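Local structure of P91 (Metagenome, 4ZI5) at the interface of chains A and B. The protein hydrolyses phosphotriesters as a promiscuous activity of a dienelactone hydrolase-like enzyme with the alpha/beta hydrolase fold. Residues are numbered along the deposited sequence; one frame, centred on the assembly and turned at random. Chains: chain A/B, P91.

The interface of chains A and B. Residues chain A 204-207, 236; chain B 203-205.
B:Gln203 buries 71 Å² against chain A, where its side chain runs across A:Leu205 and A:Arg236. The side chain is extended beyond CG, and CG sits beside the backbone N (chi1 -49°) and anti to the carbonyl carbon. This carries the amide over to the CD methylene and the neighbouring guanidinium of A:Arg236. Its carbonyl oxygen OE1 lies 3.5 Å from the methyl CD1 of A:Leu205. Its amide carbon CD packs 3.7 Å from CD of A:Arg236, an apolar contact. The guanidinium and amide planes are turned 20° apart, nearly parallel, while the two side chains cross obliquely. An alanine in place of B:Gln203 would probably leave A:Leu205 CD1 and the CD methylene and guanidinium of A:Arg236 without this cover from chain B, and A:Arg236 freer to move.

A:Leu205, with 39 Å² buried, meets its own twin at the two-fold axis. The two CD1 methyls are 4.1 Å apart. CG anti to the backbone N in both copies (chi1 178°) helps bring these methyls together.

Beside this apolar contact the backbones pair. A:Tyr206 N donates to B:Val204 O at 2.9 Å. In return B:Val204 N donates to A:Tyr206 O at 3.1 Å. B:Val204 O also lies at the edge of the A:Tyr206 ring.

The arrangement suggests a dimer, but the structure alone does not show that it forms in solution. The pairing joins strand 202-207 of each chain, antiparallel, so the beta-sheets continue across the interface. Helix 231-248 supplies A:Arg236 alongside.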
ATOM      1  N   VAL A 204      -1.761  -5.600  -3.124  1.00 12.12           N
ATOM      2  CA  VAL A 204      -2.532  -4.687  -3.986  1.00 12.16           C
ATOM      3  C   VAL A 204      -2.855  -3.449  -3.180  1.00 11.63           C
ATOM      4  O   VAL A 204      -3.462  -3.545  -2.115  1.00 11.38           O
ATOM      5  CB  VAL A 204      -3.851  -5.316  -4.515  1.00 12.09           C
ATOM      6  CG1 VAL A 204      -4.714  -4.289  -5.216  1.00 12.50           C
ATOM      7  CG2 VAL A 204      -3.549  -6.494  -5.447  1.00 12.54           C
ATOM      8  N   LEU A 205      -2.469  -2.284  -3.718  1.00 11.67           N
ATOM      9  CA  LEU A 205      -2.693  -1.008  -3.086  1.00 11.86           C
ATOM     10  C   LEU A 205      -3.740  -0.283  -3.914  1.00 12.63           C
ATOM     11  O   LEU A 205      -3.473   0.141  -5.055  1.00 13.12           O
ATOM     12  CB  LEU A 205      -1.404  -0.160  -3.046  1.00 12.17           C
ATOM     13  CG  LEU A 205      -1.475   1.256  -2.458  1.00 12.23           C
ATOM     14  CD1 LEU A 205      -1.881   1.219  -0.983  1.00 12.97           C
ATOM     15  CD2 LEU A 205      -0.105   1.880  -2.607  1.00 12.44           C
ATOM     16  N   TYR A 206      -4.921  -0.164  -3.318  1.00 13.31           N
ATOM     17  CA  TYR A 206      -6.017   0.633  -3.839  1.00 14.16           C
ATOM     18  C   TYR A 206      -5.804   2.084  -3.437  1.00 13.45           C
ATOM     19  O   TYR A 206      -5.779   2.413  -2.229  1.00 13.32           O
ATOM     20  CB  TYR A 206      -7.355   0.177  -3.245  1.00 16.09           C
ATOM     21  CG  TYR A 206      -7.906  -1.074  -3.850  1.00 19.60           C
ATOM     22  CD1 TYR A 206      -7.414  -2.313  -3.455  1.00 23.89           C
ATOM     23  CD2 TYR A 206      -8.975  -1.043  -4.754  1.00 22.19           C
ATOM     24  CE1 TYR A 206      -7.935  -3.480  -3.974  1.00 27.12           C
ATOM     25  CE2 TYR A 206      -9.498  -2.226  -5.294  1.00 26.14           C
ATOM     26  CZ  TYR A 206      -8.952  -3.431  -4.907  1.00 26.46           C
ATOM     27  OH  TYR A 206      -9.435  -4.628  -5.359  1.00 35.41           O
ATOM     28  N   LEU A 207      -5.755   2.947  -4.438  1.00 12.66           N
ATOM     29  CA  LEU A 207      -5.559   4.366  -4.237  1.00 13.15           C
ATOM     30  C   LEU A 207      -6.848   5.118  -4.468  1.00 12.93           C
ATOM     31  O   LEU A 207      -7.330   5.238  -5.580  1.00 12.77           O
ATOM     32  CB  LEU A 207      -4.463   4.851  -5.149  1.00 13.56           C
ATOM     33  CG  LEU A 207      -3.120   4.211  -4.751  1.00 14.43           C
ATOM     34  CD1 LEU A 207      -2.220   4.115  -5.960  1.00 14.80           C
ATOM     35  CD2 LEU A 207      -2.433   4.894  -3.578  1.00 14.70           C
ATOM     36  N   ARG A 236       2.388   8.242  -3.745  1.00 10.51           N
ATOM     37  CA  ARG A 236       2.247   7.088  -2.856  1.00 10.89           C
ATOM     38  C   ARG A 236       2.612   5.767  -3.554  1.00 10.85           C
ATOM     39  O   ARG A 236       3.197   4.896  -2.932  1.00 10.16           O
ATOM     40  CB  ARG A 236       0.823   6.991  -2.298  1.00 11.48           C
ATOM     41  CG  ARG A 236       0.535   8.044  -1.259  1.00 12.03           C
ATOM     42  CD  ARG A 236      -0.916   8.077  -0.886  1.00 12.52           C
ATOM     43  NE  ARG A 236      -1.188   9.174   0.046  1.00 13.01           N
ATOM     44  CZ  ARG A 236      -2.400   9.543   0.470  1.00 12.97           C
ATOM     45  NH1 ARG A 236      -3.494   8.945   0.039  1.00 13.13           N
ATOM     46  NH2 ARG A 236      -2.511  10.580   1.294  1.00 14.00           N
TER
ATOM     47  N   GLN B 203      -6.784   4.928   1.246  1.00 12.76           N
ATOM     48  CA  GLN B 203      -6.096   3.795   0.634  1.00 13.52           C
ATOM     49  C   GLN B 203      -6.480   2.520   1.331  1.00 13.17           C
ATOM     50  O   GLN B 203      -6.695   2.528   2.550  1.00 12.72           O
ATOM     51  CB  GLN B 203      -4.589   3.894   0.787  1.00 13.72           C
ATOM     52  CG  GLN B 203      -3.942   5.216   0.418  1.00 13.70           C
ATOM     53  CD  GLN B 203      -2.468   5.191   0.783  1.00 13.99           C
ATOM     54  OE1 GLN B 203      -1.672   4.563   0.106  1.00 12.89           O
ATOM     55  NE2 GLN B 203      -2.099   5.888   1.891  1.00 14.37           N
ATOM     56  N   VAL B 204      -6.510   1.421   0.581  1.00 13.39           N
ATOM     57  CA  VAL B 204      -6.559   0.085   1.173  1.00 12.84           C
ATOM     58  C   VAL B 204      -5.403  -0.733   0.631  1.00 12.76           C
ATOM     59  O   VAL B 204      -5.282  -0.878  -0.580  1.00 12.20           O
ATOM     60  CB  VAL B 204      -7.898  -0.631   0.879  1.00 13.46           C
ATOM     61  CG1 VAL B 204      -7.842  -2.090   1.346  1.00 13.92           C
ATOM     62  CG2 VAL B 204      -9.065   0.091   1.553  1.00 13.89           C
ATOM     63  N   LEU B 205      -4.578  -1.280   1.546  1.00 12.42           N
ATOM     64  CA  LEU B 205      -3.434  -2.094   1.199  1.00 12.48           C
ATOM     65  C   LEU B 205      -3.763  -3.511   1.589  1.00 13.13           C
ATOM     66  O   LEU B 205      -3.840  -3.838   2.804  1.00 12.65           O
ATOM     67  CB  LEU B 205      -2.181  -1.626   1.949  1.00 12.54           C
ATOM     68  CG  LEU B 205      -0.887  -2.410   1.735  1.00 12.41           C
ATOM     69  CD1 LEU B 205      -0.444  -2.377   0.264  1.00 12.34           C
ATOM     70  CD2 LEU B 205       0.174  -1.808   2.620  1.00 12.54           C
TER